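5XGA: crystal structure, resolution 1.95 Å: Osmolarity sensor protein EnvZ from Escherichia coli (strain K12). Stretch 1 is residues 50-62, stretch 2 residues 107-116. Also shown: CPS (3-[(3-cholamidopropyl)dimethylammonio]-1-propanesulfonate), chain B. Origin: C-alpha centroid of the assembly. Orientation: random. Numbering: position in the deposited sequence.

Stretch 1, residues 50-62: ELGISLYSNEAAE
Stretch 2, residues 107-116: SPNIWVRVPL

A strand that begins at Ser 54 pairs antiparallel with one that runs to Pro 115; their N-to-C directions differ by 146° and their axes approach to 4.6 Å. The register pairs Ser 54 with Arg 113, Leu 55 with Val 112 and Tyr 56 with Trp 111, each with CA atoms 5.0 Å apart. Backbone angles are extended, from -112/144 at Ser 54 to -121/140 at Tyr 56, and -97/134, -98/121 and -106/122 from Trp 111 to Arg 113. Two hydrogen-bonded pairs fasten the ladder: Ser 54 N to Arg 113 O (3.0 Å) and Arg 113 N to Ser 54 O (2.8 Å), then Tyr 56 N to Trp 111 O and Trp 111 N to Tyr 56 O (both 2.8 Å). Together the stretches bury 698 Å².

Trp 111, Arg 113 and Tyr 56 contribute most of any residues and share one face of the sheet with Ser 54. Trp 111 (chi1 -81°, chi2 97°) is buried. Its indole reaches the helix that starts at Asn 58, where Trp 111 CD1 lies 3.8 Å from Ala 61 CB and 3.5 Å from Asn 58 OD1. Ala 61 points its small methyl toward the strand, and the indole packs against it. Ser 57 (chi1 66°) caps this helix, its OG accepting from Ala 60 N at 3.2 Å.

Tyr 56 (m, chi2 69°) and Arg 113 lie diagonally across the ladder. The arginine is extended, t at chi1 to chi3 with chi4 -94°, and its aliphatic stem packs against the phenol, obliquely, with Arg 113 CD 3.7 Å from Tyr 56 CE1. One nitrogen of its charged end meets a water, which accepts from Arg 113 NH1 (2.9 Å), donates to Arg 113 O (2.8 Å) and Gly 52 O (3.1 Å), and hydrogen-bonds Ser 54 OG (2.9 Å).

On the other face, Leu 55 (chi1 m, chi2 t) brings CD2 to 3.9 Å from Val 112 CG2 and 4.1 Å from Ile 110 CG2; Leu 55 CD2 also lies 3.9 Å from C16 of the bound CPS. Before the strand, Ile 53 (m, t) sets CG1 3.7 Å from Val 114 CG2, a buried apolar contact. Gly 52, at phi/psi 67/37, ends the preceding helix in a Schellman motif, a positive phi that favours glycine.

At the opposite end, a type I turn runs from Ser 107 to Ile 110. A second water accepts from Asn 58 N (2.9 Å) and donates to Asn 109 O (2.7 Å), bridging the stretches where the chains diverge, with the CA atoms of Asn 58 and Asn 109 6.3 Å apart.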

# COMPACT_ATOMS: atom_id res chain seq x y z
N GLU A 50 -5.41 7.75 7.22
CA GLU A 50 -4.11 8.42 7.19
C GLU A 50 -3.33 8.10 5.90
O GLU A 50 -2.60 8.94 5.39
CB GLU A 50 -3.29 8.03 8.42
CG GLU A 50 -1.97 8.78 8.56
CD GLU A 50 -2.16 10.28 8.72
OE1 GLU A 50 -3.18 10.71 9.29
OE2 GLU A 50 -1.27 11.04 8.26
N LEU A 51 -3.49 6.89 5.37
CA LEU A 51 -2.79 6.58 4.13
C LEU A 51 -3.38 7.33 2.94
O LEU A 51 -2.72 7.48 1.92
CB LEU A 51 -2.81 5.09 3.84
CG LEU A 51 -1.85 4.23 4.66
CD1 LEU A 51 -2.14 2.77 4.37
CD2 LEU A 51 -0.42 4.57 4.30
N GLY A 52 -4.63 7.77 3.07
CA GLY A 52 -5.30 8.40 1.93
C GLY A 52 -5.55 7.43 0.79
O GLY A 52 -5.46 7.78 -0.40
N ILE A 53 -5.88 6.19 1.13
CA ILE A 53 -6.18 5.18 0.13
C ILE A 53 -7.44 5.55 -0.65
O ILE A 53 -8.46 5.88 -0.05
CB ILE A 53 -6.36 3.80 0.77
CG1 ILE A 53 -5.01 3.21 1.16
CG2 ILE A 53 -7.16 2.85 -0.16
CD1 ILE A 53 -5.11 2.04 2.13
N SER A 54 -7.35 5.49 -1.98
CA SER A 54 -8.53 5.47 -2.83
C SER A 54 -8.61 4.11 -3.49
O SER A 54 -7.57 3.53 -3.82
CB SER A 54 -8.47 6.56 -3.91
OG SER A 54 -8.49 7.86 -3.32
N LEU A 55 -9.83 3.61 -3.67
CA LEU A 55 -10.06 2.33 -4.36
C LEU A 55 -10.62 2.57 -5.75
O LEU A 55 -11.61 3.29 -5.91
CB LEU A 55 -11.02 1.45 -3.57
CG LEU A 55 -10.65 1.16 -2.12
CD1 LEU A 55 -11.68 0.20 -1.51
CD2 LEU A 55 -9.25 0.57 -2.05
N TYR A 56 -10.00 1.95 -6.75
CA TYR A 56 -10.36 2.12 -8.16
C TYR A 56 -10.75 0.81 -8.82
O TYR A 56 -10.11 -0.21 -8.61
CB TYR A 56 -9.20 2.72 -8.94
CG TYR A 56 -8.99 4.20 -8.76
CD1 TYR A 56 -8.54 4.72 -7.55
CD2 TYR A 56 -9.22 5.07 -9.81
CE1 TYR A 56 -8.33 6.08 -7.40
CE2 TYR A 56 -9.02 6.44 -9.66
CZ TYR A 56 -8.58 6.93 -8.46
OH TYR A 56 -8.37 8.30 -8.32
N SER A 57 -11.79 0.85 -9.66
CA SER A 57 -12.04 -0.25 -10.59
C SER A 57 -10.92 -0.27 -11.61
O SER A 57 -10.22 0.73 -11.79
CB SER A 57 -13.39 -0.09 -11.29
OG SER A 57 -13.38 1.04 -12.13
N ASN A 58 -10.75 -1.40 -12.30
CA ASN A 58 -9.75 -1.51 -13.36
C ASN A 58 -9.90 -0.41 -14.41
O ASN A 58 -8.91 0.20 -14.84
CB ASN A 58 -9.83 -2.89 -14.03
CG ASN A 58 -9.50 -4.01 -13.06
OD1 ASN A 58 -8.71 -3.83 -12.15
ND2 ASN A 58 -10.13 -5.17 -13.25
N GLU A 59 -11.14 -0.17 -14.82
CA GLU A 59 -11.43 0.81 -15.86
C GLU A 59 -11.05 2.22 -15.40
O GLU A 59 -10.32 2.93 -16.08
CB GLU A 59 -12.91 0.75 -16.26
CG GLU A 59 -13.34 1.80 -17.28
CD GLU A 59 -14.85 1.84 -17.50
OE1 GLU A 59 -15.48 0.76 -17.44
OE2 GLU A 59 -15.40 2.94 -17.73
N ALA A 60 -11.55 2.60 -14.22
CA ALA A 60 -11.29 3.92 -13.65
C ALA A 60 -9.81 4.15 -13.42
O ALA A 60 -9.29 5.22 -13.72
CB ALA A 60 -12.05 4.08 -12.35
N ALA A 61 -9.14 3.13 -12.89
CA ALA A 61 -7.70 3.23 -12.64
C ALA A 61 -6.93 3.54 -13.90
O ALA A 61 -6.03 4.39 -13.91
CB ALA A 61 -7.19 1.94 -12.04
N GLU A 62 -7.26 2.83 -14.98
CA GLU A 62 -6.54 2.98 -16.23
C GLU A 62 -6.65 4.41 -16.76
O GLU A 62 -5.86 4.83 -17.60
CB GLU A 62 -7.05 1.97 -17.27
CG GLU A 62 -6.66 0.53 -16.94
CD GLU A 62 -7.13 -0.48 -17.98
OE1 GLU A 62 -8.21 -0.26 -18.57
OE2 GLU A 62 -6.42 -1.48 -18.22
N SER A 107 -7.93 -8.99 -3.72
CA SER A 107 -8.96 -8.24 -4.43
C SER A 107 -8.51 -7.94 -5.84
O SER A 107 -8.15 -6.81 -6.15
CB SER A 107 -9.29 -6.94 -3.71
OG SER A 107 -9.70 -7.19 -2.38
N PRO A 108 -8.53 -8.96 -6.70
CA PRO A 108 -7.95 -8.90 -8.05
C PRO A 108 -8.59 -7.87 -8.96
O PRO A 108 -7.98 -7.50 -9.97
CB PRO A 108 -8.18 -10.32 -8.59
CG PRO A 108 -9.25 -10.89 -7.75
CD PRO A 108 -9.08 -10.29 -6.40
N ASN A 109 -9.79 -7.40 -8.63
CA ASN A 109 -10.47 -6.42 -9.47
C ASN A 109 -10.48 -4.99 -8.90
O ASN A 109 -11.20 -4.13 -9.39
CB ASN A 109 -11.91 -6.86 -9.75
CG ASN A 109 -11.98 -8.14 -10.56
OD1 ASN A 109 -11.32 -8.28 -11.60
ND2 ASN A 109 -12.77 -9.09 -10.09
N ILE A 110 -9.68 -4.76 -7.86
CA ILE A 110 -9.53 -3.43 -7.24
C ILE A 110 -8.08 -2.95 -7.31
O ILE A 110 -7.16 -3.68 -6.95
CB ILE A 110 -9.98 -3.43 -5.75
CG1 ILE A 110 -11.47 -3.77 -5.62
CG2 ILE A 110 -9.68 -2.09 -5.08
CD1 ILE A 110 -12.37 -2.84 -6.42
N TRP A 111 -7.88 -1.71 -7.77
CA TRP A 111 -6.60 -1.06 -7.61
C TRP A 111 -6.61 -0.14 -6.39
O TRP A 111 -7.55 0.63 -6.18
CB TRP A 111 -6.24 -0.25 -8.86
CG TRP A 111 -5.66 -1.09 -9.96
CD1 TRP A 111 -6.33 -1.59 -11.04
CD2 TRP A 111 -4.30 -1.51 -10.10
NE1 TRP A 111 -5.47 -2.30 -11.84
CE2 TRP A 111 -4.21 -2.27 -11.28
CE3 TRP A 111 -3.14 -1.32 -9.33
CZ2 TRP A 111 -3.02 -2.84 -11.72
CZ3 TRP A 111 -1.96 -1.89 -9.77
CH2 TRP A 111 -1.91 -2.65 -10.94
N VAL A 112 -5.56 -0.22 -5.59
CA VAL A 112 -5.40 0.65 -4.43
C VAL A 112 -4.47 1.80 -4.80
O VAL A 112 -3.33 1.57 -5.20
CB VAL A 112 -4.83 -0.13 -3.22
CG1 VAL A 112 -4.43 0.79 -2.10
CG2 VAL A 112 -5.85 -1.17 -2.73
N ARG A 113 -4.97 3.03 -4.69
CA ARG A 113 -4.16 4.20 -5.02
C ARG A 113 -3.72 4.92 -3.76
O ARG A 113 -4.55 5.34 -2.96
CB ARG A 113 -4.93 5.18 -5.91
CG ARG A 113 -4.09 6.40 -6.30
CD ARG A 113 -4.97 7.51 -6.86
NE ARG A 113 -4.16 8.65 -7.30
CZ ARG A 113 -3.88 9.70 -6.54
NH1 ARG A 113 -4.34 9.79 -5.30
NH2 ARG A 113 -3.13 10.69 -7.04
N VAL A 114 -2.41 5.07 -3.60
CA VAL A 114 -1.85 5.71 -2.41
C VAL A 114 -0.74 6.68 -2.79
O VAL A 114 0.33 6.27 -3.22
CB VAL A 114 -1.27 4.66 -1.41
CG1 VAL A 114 -0.97 5.31 -0.07
CG2 VAL A 114 -2.25 3.53 -1.21
N PRO A 115 -1.01 7.98 -2.65
CA PRO A 115 0.01 9.01 -2.86
C PRO A 115 1.08 8.98 -1.78
O PRO A 115 0.76 8.81 -0.60
CB PRO A 115 -0.79 10.32 -2.78
CG PRO A 115 -1.91 10.00 -1.86
CD PRO A 115 -2.30 8.56 -2.22
N LEU A 116 2.34 9.14 -2.19
CA LEU A 116 3.42 9.32 -1.24
C LEU A 116 3.31 10.72 -0.63
O LEU A 116 3.28 11.70 -1.36
CB LEU A 116 4.79 9.11 -1.91
CG LEU A 116 6.05 9.10 -1.03
CD1 LEU A 116 7.16 8.35 -1.74
CD2 LEU A 116 6.50 10.51 -0.69
C1 CPS B . -6.13 -4.17 0.99
C2 CPS B . -7.58 -3.74 1.02
C3 CPS B . -8.02 -5.34 2.96
C4 CPS B . -8.93 -6.39 3.55
C5 CPS B . -10.34 -5.93 3.60
C6 CPS B . -10.74 -5.50 2.21
C7 CPS B . -12.22 -5.25 2.25
C8 CPS B . -12.67 -6.33 3.20
C9 CPS B . -11.42 -6.97 3.80
C10 CPS B . -10.42 -4.82 4.64
C11 CPS B . -7.67 -2.58 1.98
C12 CPS B . -5.87 -5.24 -0.05
C13 CPS B . -6.24 -4.71 -1.42
C14 CPS B . -7.73 -4.40 -1.42
C15 CPS B . -8.03 -3.35 -0.39
C16 CPS B . -9.50 -2.96 -0.45
C17 CPS B . -10.42 -3.98 0.23
C18 CPS B . -9.90 -4.37 1.63
C19 CPS B . -8.47 -4.84 1.59
C20 CPS B . -11.68 -7.51 5.23
C21 CPS B . -10.44 -7.95 6.01
C22 CPS B . -12.73 -8.62 5.22
C23 CPS B . -13.30 -9.04 6.57
C24 CPS B . -14.71 -9.57 6.38
C25 CPS B . -17.13 -9.24 6.75
C26 CPS B . -18.13 -8.21 7.30
C27 CPS B . -19.62 -8.57 7.10
C28 CPS B . -20.40 -8.02 9.28
C29 CPS B . -20.21 -6.30 7.65
C30 CPS B . -21.91 -7.93 7.32
N1 CPS B . -15.72 -8.84 6.87
N2 CPS B . -20.55 -7.71 7.85
O1 CPS B . -14.94 -10.64 5.83
O2 CPS B . -5.85 -5.67 -2.40
O3 CPS B . -10.64 -5.09 -0.63
O4 CPS B . -8.86 -7.52 2.72
O HOH W 1 -5.59 7.93 -3.48
O HOH W 2 -12.51 -3.63 -11.74